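Local coordinates for protein alpha-1,3-glucanase (Paenibacillus glycanilyticus, PDB 6K0P) that hydrolyses alpha-1,3-glucan as a family GH87 glycoside hydrolase, here as a catalytic domain whose engineered form was crystallised with the disaccharide nigerose, at residues S272-Y277 with W302-V307; R324-F329 with Y348-G353. The protein carries 1 engineered substitution. One frame throughout, in Å; residues are numbered along the deposited sequence.

Contact 1 of 2, residues S272-Y277 with W302-V307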
# COMPACT_ATOMS: atom_id res chain seq x y z
N SER A 272 -3.36 17.53 1.42
CA SER A 272 -3.96 16.24 1.72
C SER A 272 -5.40 16.20 1.23
O SER A 272 -6.04 17.24 1.02
CB SER A 272 -3.90 15.89 3.22
OG SER A 272 -4.62 16.84 3.99
N ALA A 273 -5.89 14.98 1.01
CA ALA A 273 -7.26 14.76 0.57
C ALA A 273 -7.86 13.65 1.42
O ALA A 273 -7.29 12.55 1.50
CB ALA A 273 -7.34 14.41 -0.91
N TRP A 274 -8.99 13.95 2.03
CA TRP A 274 -9.66 13.09 3.01
C TRP A 274 -11.00 12.69 2.41
O TRP A 274 -11.96 13.46 2.46
CB TRP A 274 -9.79 13.85 4.33
CG TRP A 274 -8.43 14.08 4.91
CD1 TRP A 274 -7.62 15.17 4.72
CD2 TRP A 274 -7.68 13.16 5.72
NE1 TRP A 274 -6.42 14.99 5.37
CE2 TRP A 274 -6.44 13.77 6.00
CE3 TRP A 274 -7.95 11.89 6.23
CZ2 TRP A 274 -5.46 13.14 6.77
CZ3 TRP A 274 -6.98 11.27 7.00
CH2 TRP A 274 -5.75 11.89 7.26
N GLY A 275 -11.05 11.50 1.83
CA GLY A 275 -12.25 11.03 1.18
C GLY A 275 -13.30 10.57 2.17
O GLY A 275 -13.10 10.55 3.39
N ASN A 276 -14.46 10.20 1.63
CA ASN A 276 -15.54 9.71 2.47
C ASN A 276 -15.98 8.30 2.09
O ASN A 276 -17.09 7.87 2.44
CB ASN A 276 -16.72 10.69 2.48
CG ASN A 276 -17.37 10.82 1.12
OD1 ASN A 276 -17.01 10.12 0.18
ND2 ASN A 276 -18.33 11.75 1.01
N TYR A 277 -15.13 7.56 1.37
CA TYR A 277 -15.45 6.17 1.09
C TYR A 277 -15.36 5.36 2.37
O TYR A 277 -14.45 5.54 3.18
CB TYR A 277 -14.52 5.59 0.01
CG TYR A 277 -14.98 5.98 -1.38
CD1 TYR A 277 -14.61 7.20 -1.92
CD2 TYR A 277 -15.83 5.15 -2.12
CE1 TYR A 277 -15.05 7.59 -3.19
CE2 TYR A 277 -16.28 5.54 -3.38
CZ TYR A 277 -15.88 6.76 -3.90
OH TYR A 277 -16.31 7.18 -5.15
N TRP A 302 -1.03 13.63 0.51
CA TRP A 302 -1.41 12.59 1.47
C TRP A 302 -2.89 12.35 1.25
O TRP A 302 -3.70 13.27 1.40
CB TRP A 302 -1.10 13.12 2.87
CG TRP A 302 -1.60 12.35 4.08
CD1 TRP A 302 -2.33 11.19 4.11
CD2 TRP A 302 -1.38 12.73 5.44
NE1 TRP A 302 -2.58 10.83 5.43
CE2 TRP A 302 -2.01 11.77 6.25
CE3 TRP A 302 -0.71 13.80 6.05
CZ2 TRP A 302 -2.00 11.85 7.65
CZ3 TRP A 302 -0.70 13.87 7.44
CH2 TRP A 302 -1.33 12.90 8.22
N VAL A 303 -3.25 11.13 0.83
CA VAL A 303 -4.61 10.81 0.43
C VAL A 303 -5.09 9.60 1.22
O VAL A 303 -4.35 8.62 1.36
CB VAL A 303 -4.67 10.53 -1.09
CG1 VAL A 303 -6.05 10.16 -1.54
CG2 VAL A 303 -4.16 11.74 -1.86
N GLU A 304 -6.32 9.66 1.72
CA GLU A 304 -6.95 8.58 2.46
C GLU A 304 -8.42 8.44 2.09
O GLU A 304 -9.07 9.41 1.71
CB GLU A 304 -6.89 8.78 3.99
CG GLU A 304 -5.48 8.99 4.50
CD GLU A 304 -5.26 8.54 5.93
OE1 GLU A 304 -6.13 7.83 6.51
OE2 GLU A 304 -4.19 8.88 6.49
N HIS A 305 -8.93 7.22 2.23
CA HIS A 305 -10.38 6.98 2.18
C HIS A 305 -10.97 7.30 0.81
O HIS A 305 -12.11 7.77 0.71
CB HIS A 305 -11.12 7.67 3.33
CG HIS A 305 -10.54 7.36 4.66
ND1 HIS A 305 -10.41 8.30 5.66
CD2 HIS A 305 -10.03 6.21 5.16
CE1 HIS A 305 -9.84 7.74 6.72
NE2 HIS A 305 -9.60 6.47 6.44
N PHE A 306 -10.18 7.04 -0.23
CA PHE A 306 -10.64 6.89 -1.60
C PHE A 306 -10.51 5.42 -1.98
O PHE A 306 -9.95 4.61 -1.24
CB PHE A 306 -9.83 7.79 -2.55
CG PHE A 306 -10.14 9.25 -2.38
CD1 PHE A 306 -9.47 10.01 -1.43
CD2 PHE A 306 -11.14 9.85 -3.14
CE1 PHE A 306 -9.77 11.36 -1.26
CE2 PHE A 306 -11.44 11.20 -2.97
CZ PHE A 306 -10.76 11.95 -2.03
N VAL A 307 -11.05 5.08 -3.15
CA VAL A 307 -10.83 3.74 -3.68
C VAL A 307 -9.37 3.60 -4.12
O VAL A 307 -8.69 2.64 -3.74
CB VAL A 307 -11.84 3.41 -4.80
CG1 VAL A 307 -11.60 2.00 -5.34
CG2 VAL A 307 -13.26 3.52 -4.24
O HOH W 1 -11.22 10.87 5.38
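W274 sets the far rim of its six-membered ring against both W302 and E304. CZ2 of W274 stands over one face of the W302 indole, toward the rim and 3.7 Å from W302 CE2, with the planes inclined at 58°. On the same ring, CZ3 of W274 lies 3.4 Å from CD of E304; the two side chains run side by side in the same direction. NE1 of W302 gives a nearly straight hydrogen bond of 2.7 Å to the anti lone pair of E304 OE2, a pairing that should fix both the indole and the carboxylate. NE1 of W274 turns back to donate to S272 OG, which is also hydrogen-bonded to the carbonyls of P239 and T242.

Main-chain bonds join the segments in parallel register, S272 facing W302 and W274 facing E304. The amides of A273 and G275 donate to the carbonyls of W302 and E304, while E304 N returns a bond to A273 O. This is the pairing of successive coils in a right-handed parallel beta-helix, the pectate-lyase-like fold of this domain. Past the strands the coils stay joined through Y277 N, which donates to H305 O at 3.1 Å, and through a water held between G275 O and H305 ND1. H305 NE2 is hydrogen-bonded to E137 OE1.

Also past the strands, the F306 ring has CA of G275 over one face, 3.9 Å from its centroid, and A273 O at its edge, while its CE1 meets A273 CB. G275 CA also lies 3.3 Å from H305 O, a close CA-H...O contact. Farther on, V307 puts CG2 over one face of Y277, 3.7 Å from CD2, while V307 itself touches a bound glucose.

Contact 2 of 2, residues R324-F329 with Y348-G353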
# COMPACT_ATOMS: atom_id res chain seq x y z
N ARG A 324 1.89 10.05 0.22
CA ARG A 324 1.44 9.11 1.25
C ARG A 324 0.05 8.65 0.86
O ARG A 324 -0.85 9.48 0.68
CB ARG A 324 1.36 9.78 2.62
CG ARG A 324 2.51 10.69 2.92
CD ARG A 324 2.32 11.43 4.23
NE ARG A 324 3.34 12.45 4.32
CZ ARG A 324 3.75 13.02 5.44
NH1 ARG A 324 3.19 12.68 6.60
NH2 ARG A 324 4.71 13.93 5.41
N ILE A 325 -0.13 7.34 0.71
CA ILE A 325 -1.40 6.75 0.30
C ILE A 325 -1.80 5.82 1.43
O ILE A 325 -1.16 4.78 1.63
CB ILE A 325 -1.25 5.96 -1.00
CG1 ILE A 325 -0.60 6.82 -2.08
CG2 ILE A 325 -2.60 5.41 -1.44
CD1 ILE A 325 -0.04 6.01 -3.23
N LYS A 326 -2.83 6.18 2.19
CA LYS A 326 -3.17 5.39 3.36
C LYS A 326 -4.65 5.08 3.42
O LYS A 326 -5.49 5.93 3.11
CB LYS A 326 -2.72 6.08 4.67
CG LYS A 326 -1.20 6.09 4.87
CD LYS A 326 -0.82 6.60 6.27
CE LYS A 326 -0.59 8.10 6.28
NZ LYS A 326 -0.39 8.58 7.67
N ASN A 327 -4.97 3.84 3.81
CA ASN A 327 -6.33 3.46 4.14
C ASN A 327 -7.28 3.70 2.96
O ASN A 327 -8.28 4.41 3.06
CB ASN A 327 -6.78 4.14 5.44
CG ASN A 327 -5.72 4.03 6.52
OD1 ASN A 327 -5.23 2.94 6.81
ND2 ASN A 327 -5.33 5.17 7.10
N THR A 328 -6.92 3.11 1.83
CA THR A 328 -7.76 3.14 0.64
C THR A 328 -8.52 1.83 0.50
O THR A 328 -8.20 0.81 1.13
CB THR A 328 -6.96 3.40 -0.64
OG1 THR A 328 -6.01 2.34 -0.84
CG2 THR A 328 -6.19 4.72 -0.55
N PHE A 329 -9.54 1.84 -0.35
CA PHE A 329 -10.40 0.68 -0.46
C PHE A 329 -10.06 -0.24 -1.62
O PHE A 329 -10.59 -1.35 -1.69
CB PHE A 329 -11.88 1.09 -0.41
CG PHE A 329 -12.26 1.60 0.94
CD1 PHE A 329 -12.69 0.72 1.93
CD2 PHE A 329 -12.08 2.93 1.27
CE1 PHE A 329 -12.98 1.17 3.20
CE2 PHE A 329 -12.37 3.39 2.55
CZ PHE A 329 -12.82 2.50 3.51
N TYR A 348 4.91 6.29 -0.02
CA TYR A 348 4.63 5.42 1.11
C TYR A 348 3.16 5.07 1.08
O TYR A 348 2.31 5.97 1.00
CB TYR A 348 4.95 6.15 2.43
CG TYR A 348 4.53 5.39 3.67
CD1 TYR A 348 3.25 5.52 4.20
CD2 TYR A 348 5.43 4.57 4.34
CE1 TYR A 348 2.85 4.83 5.33
CE2 TYR A 348 5.05 3.87 5.48
CZ TYR A 348 3.76 4.01 5.97
OH TYR A 348 3.37 3.32 7.10
N ALA A 349 2.85 3.77 1.16
CA ALA A 349 1.48 3.30 1.22
C ALA A 349 1.31 2.42 2.44
O ALA A 349 2.15 1.56 2.72
CB ALA A 349 1.10 2.49 -0.03
N ARG A 350 0.21 2.63 3.17
CA ARG A 350 -0.16 1.74 4.27
C ARG A 350 -1.66 1.56 4.24
O ARG A 350 -2.41 2.54 4.16
CB ARG A 350 0.27 2.31 5.63
CG ARG A 350 -0.09 1.37 6.79
CD ARG A 350 0.40 1.91 8.12
NE ARG A 350 -0.37 3.05 8.63
CZ ARG A 350 0.15 4.21 9.02
NH1 ARG A 350 1.47 4.43 8.96
NH2 ARG A 350 -0.63 5.16 9.51
N GLY A 351 -2.12 0.32 4.32
CA GLY A 351 -3.55 0.07 4.36
C GLY A 351 -4.29 0.19 3.04
O GLY A 351 -5.49 0.51 3.04
N THR A 352 -3.64 -0.08 1.91
CA THR A 352 -4.42 -0.13 0.68
C THR A 352 -5.37 -1.33 0.69
O THR A 352 -5.22 -2.26 1.50
CB THR A 352 -3.54 -0.14 -0.57
OG1 THR A 352 -2.77 -1.35 -0.62
CG2 THR A 352 -2.59 1.07 -0.58
N GLY A 353 -6.37 -1.30 -0.19
CA GLY A 353 -7.40 -2.32 -0.22
C GLY A 353 -7.27 -3.29 -1.37
O GLY A 353 -8.12 -4.17 -1.58
O HOH W 2 -3.24 2.61 8.78
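The guanidinium of R350 carries CD of K326 over one face, 3.5 Å above its plane and displaced toward the rim, and receives a water at its edge. That water takes a bond from R350 NE and gives one to N327 OD1, linking strand residue R350 to N327, just past the end of strand 324-326. At the Y348 ring the same K326 CD lies near the edge, 4.2 Å from CE1. The strands belong to adjacent coils of the right-handed parallel beta-helix. K326, Y348 and R350 share one face with R324; in the register R324 faces Y348, K326 faces R350, and I325 faces A349 on the other side.

K326 and R350 bring like charges together, NZ lying 3.9 Å from NH2. Acidic residues probably offset the repulsion: E171 forms salt bridges with K326 NZ and R350 NH1, and D138 pairs with R350 NH2. The bend of the R350 chain at chi3 (73°) places NE, the atom that donates to the water. NH1 donates a hydrogen bond of 2.9 Å to Y348 OH, which is tilted from the guanidinium plane.

Between the backbones, I325 N donates to Y348 O, R350 N to I325 O and N327 N to R350 O. The register continues into the loops that follow, where T328 N to G351 O is a weak bond.

On the opposite face, I325 CB meets A349 CB at 4.3 Å. Beyond the strands T328 and T352 lie side by side, pointing the same way; T328 OG1, hydrogen-bonded to A330 O, rests 3.3 Å from T352 CA.

Contacts 1 and 2 follow one another along the beta-helix, their centres about 9 Å apart, with strands 297-304 and 319-326 adjacent. The join is both main-chain and side-chain: V303 N lies 2.9 Å from R324 O, and E304 OE1 is 2.8 Å from N327 ND2, both probable hydrogen bonds. Past the strands, F306 O packs against T328 CB and Y277 O against F329 CE2. Contact 1 meets sugar directly, the side chain of V307 coming, at its nearest approach, within about 3 Å of a bound glucose in the pocket that includes A330. In contact 2 the nearest approach of the F329 side chain to a glucose is about 8 Å, and that of R350 to the calcium ion about 9 Å.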